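Local coordinates for protein TASOR (Homo sapiens, PDB 6TL1), which serves as a component of the HUSH complex, which maintains epigenetic silencing by promoting recruitment of the histone methyltransferase SETDB1 and of MORC2, at residues F132-G137 against T180-Y185. Residues are numbered along the deposited sequence; the frame is centred on the assembly and turned at random.
Sequences FKIMKG and TQYYFY
Ile134 meets both Phe184 and Tyr182 through apolar contacts. CD1 of Ile134 lies 3.5 Å from CZ of Phe184, the tip of that ring. The same CD1 of Ile134 is 3.8 Å from CD2 of Tyr182. CB of Ile134 also sits 3.6 Å from Phe184 CZ, so the base and the end of the isoleucine share one ring atom. CG1 of Ile134 stands between the backbone N and the carbonyl carbon (chi1 57°), and CD1 is anti to CA (chi2 177°), which brings it to both rings. The isoleucine crosses each of the two aromatic side chains at about a right angle.

Lys136 approaches Tyr182 with its aliphatic part. CD of Lys136 lies over one face of the tyrosine ring, 3.6 Å from CE1 of Tyr182. The lysine chain bends at chi3 (-87°), and CE of Lys136 comes to 3.7 Å from Tyr182 OH. NZ has a weak hydrogen bond to Ser71 OG.

Backbone atoms meet the edge of the Phe184 ring. Met135 O is 3.5 Å from Phe184 CE1 and lies near the ring plane. CA of Lys136 approaches the same edge. No hydrogen bond joins the two segments; apolar packing and these backbone-to-ring contacts make the interface.

The contact is buried and links the two sheets of the TASOR pseudo-PARP domain. Strand 126-134 belongs to the five-stranded antiparallel sheet, between strands 71-77 and 199-209. Strand 181-184 belongs to the mixed sheet, between 107-110 and 159-162. Ala73 touches both Ile134 and Tyr182, while Val199 touches Ile134 and Phe184. Leu109 on Ile134 and Val107 on Phe184 bring strand 107-110 into the same apolar interface.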
loop_
_atom_site.group_PDB
_atom_site.type_symbol
_atom_site.label_atom_id
_atom_site.label_comp_id
_atom_site.label_asym_id
_atom_site.label_seq_id
_atom_site.Cartn_x
_atom_site.Cartn_y
_atom_site.Cartn_z
ATOM N N PHE A 132 2.541 -1.921 4.362
ATOM C CA PHE A 132 1.273 -1.840 5.072
ATOM C C PHE A 132 0.569 -3.178 5.018
ATOM O O PHE A 132 0.546 -3.832 3.971
ATOM C CB PHE A 132 0.351 -0.787 4.453
ATOM C CG PHE A 132 0.861 0.603 4.574
ATOM C CD1 PHE A 132 1.674 1.141 3.597
ATOM C CD2 PHE A 132 0.531 1.378 5.680
ATOM C CE1 PHE A 132 2.144 2.441 3.711
ATOM C CE2 PHE A 132 1.005 2.665 5.809
ATOM C CZ PHE A 132 1.823 3.199 4.822
ATOM N N LYS A 133 -0.048 -3.565 6.128
ATOM C CA LYS A 133 -1.048 -4.608 6.041
ATOM C C LYS A 133 -2.376 -3.934 5.717
ATOM O O LYS A 133 -2.651 -2.818 6.167
ATOM C CB LYS A 133 -1.143 -5.439 7.322
ATOM C CG LYS A 133 -1.691 -4.747 8.546
ATOM C CD LYS A 133 -1.886 -5.782 9.665
ATOM C CE LYS A 133 -2.318 -5.155 10.993
ATOM N NZ LYS A 133 -2.322 -6.187 12.086
ATOM N N ILE A 134 -3.164 -4.585 4.863
ATOM C CA ILE A 134 -4.404 -4.020 4.355
ATOM C C ILE A 134 -5.453 -5.114 4.349
ATOM O O ILE A 134 -5.140 -6.307 4.370
ATOM C CB ILE A 134 -4.265 -3.437 2.928
ATOM C CG1 ILE A 134 -3.758 -4.535 1.978
ATOM C CG2 ILE A 134 -3.345 -2.238 2.949
ATOM C CD1 ILE A 134 -3.645 -4.115 0.518
ATOM N N MET A 135 -6.706 -4.680 4.319
ATOM C CA MET A 135 -7.835 -5.536 3.975
ATOM C C MET A 135 -8.507 -4.929 2.762
ATOM O O MET A 135 -9.117 -3.854 2.853
ATOM C CB MET A 135 -8.805 -5.653 5.144
ATOM C CG MET A 135 -8.210 -6.392 6.325
ATOM S SD MET A 135 -9.416 -6.563 7.647
ATOM C CE MET A 135 -9.364 -4.890 8.261
ATOM N N LYS A 136 -8.379 -5.603 1.620
ATOM C CA LYS A 136 -9.028 -5.081 0.440
ATOM C C LYS A 136 -10.536 -5.197 0.560
ATOM O O LYS A 136 -11.256 -4.429 -0.078
ATOM C CB LYS A 136 -8.531 -5.790 -0.825
ATOM C CG LYS A 136 -7.034 -5.691 -1.058
ATOM C CD LYS A 136 -6.701 -6.000 -2.515
ATOM C CE LYS A 136 -6.499 -7.479 -2.777
ATOM N NZ LYS A 136 -5.388 -8.053 -1.970
ATOM N N GLY A 137 -11.019 -6.127 1.383
ATOM C CA GLY A 137 -12.447 -6.259 1.612
ATOM C C GLY A 137 -13.198 -6.492 0.316
ATOM O O GLY A 137 -12.748 -7.225 -0.580
ATOM N N THR A 180 -1.598 0.074 -11.240
ATOM C CA THR A 180 -1.441 -1.009 -10.276
ATOM C C THR A 180 -1.522 -0.504 -8.838
ATOM O O THR A 180 -0.820 -1.003 -7.953
ATOM C CB THR A 180 -0.131 -1.763 -10.504
ATOM O OG1 THR A 180 0.964 -0.854 -10.374
ATOM C CG2 THR A 180 -0.113 -2.400 -11.909
ATOM N N GLN A 181 -2.340 0.515 -8.602
ATOM C CA GLN A 181 -2.533 1.049 -7.266
ATOM C C GLN A 181 -3.763 0.451 -6.609
ATOM O O GLN A 181 -4.680 -0.050 -7.268
ATOM C CB GLN A 181 -2.679 2.573 -7.294
ATOM C CG GLN A 181 -1.489 3.272 -7.861
ATOM C CD GLN A 181 -0.357 3.324 -6.868
ATOM O OE1 GLN A 181 -0.521 3.774 -5.733
ATOM N NE2 GLN A 181 0.803 2.803 -7.278
ATOM N N TYR A 182 -3.751 0.496 -5.283
ATOM C CA TYR A 182 -4.928 0.305 -4.449
ATOM C C TYR A 182 -5.350 1.672 -3.921
ATOM O O TYR A 182 -4.499 2.491 -3.566
ATOM C CB TYR A 182 -4.627 -0.623 -3.273
ATOM C CG TYR A 182 -4.348 -2.069 -3.628
ATOM C CD1 TYR A 182 -5.132 -2.747 -4.544
ATOM C CD2 TYR A 182 -3.291 -2.755 -3.036
ATOM C CE1 TYR A 182 -4.875 -4.069 -4.873
ATOM C CE2 TYR A 182 -3.030 -4.088 -3.349
ATOM C CZ TYR A 182 -3.823 -4.733 -4.274
ATOM O OH TYR A 182 -3.579 -6.046 -4.603
ATOM N N TYR A 183 -6.651 1.919 -3.849
ATOM C CA TYR A 183 -7.194 3.197 -3.376
ATOM C C TYR A 183 -8.133 2.919 -2.210
ATOM O O TYR A 183 -9.257 2.459 -2.418
ATOM C CB TYR A 183 -7.902 3.914 -4.515
ATOM C CG TYR A 183 -8.581 5.232 -4.188
ATOM C CD1 TYR A 183 -7.839 6.377 -3.950
ATOM C CD2 TYR A 183 -9.965 5.338 -4.191
ATOM C CE1 TYR A 183 -8.465 7.606 -3.713
ATOM C CE2 TYR A 183 -10.606 6.560 -3.938
ATOM C CZ TYR A 183 -9.847 7.679 -3.703
ATOM O OH TYR A 183 -10.466 8.879 -3.459
ATOM N N PHE A 184 -7.657 3.168 -0.993
ATOM C CA PHE A 184 -8.384 2.871 0.230
ATOM C C PHE A 184 -9.070 4.120 0.773
ATOM O O PHE A 184 -8.505 5.214 0.762
ATOM C CB PHE A 184 -7.439 2.294 1.281
ATOM C CG PHE A 184 -6.989 0.903 0.972
ATOM C CD1 PHE A 184 -7.745 -0.187 1.372
ATOM C CD2 PHE A 184 -5.818 0.683 0.269
ATOM C CE1 PHE A 184 -7.338 -1.480 1.075
ATOM C CE2 PHE A 184 -5.400 -0.606 -0.021
ATOM C CZ PHE A 184 -6.173 -1.685 0.376
ATOM N N TYR A 185 -10.286 3.951 1.259
ATOM C CA TYR A 185 -11.031 5.073 1.796
ATOM C C TYR A 185 -12.002 4.524 2.821
ATOM O O TYR A 185 -12.245 3.315 2.895
ATOM C CB TYR A 185 -11.775 5.826 0.691
ATOM C CG TYR A 185 -12.650 4.883 -0.081
ATOM C CD1 TYR A 185 -13.939 4.589 0.348
ATOM C CD2 TYR A 185 -12.182 4.266 -1.234
ATOM C CE1 TYR A 185 -14.734 3.706 -0.347
ATOM C CE2 TYR A 185 -12.977 3.393 -1.948
ATOM C CZ TYR A 185 -14.248 3.117 -1.505
ATOM O OH TYR A 185 -15.037 2.236 -2.206
#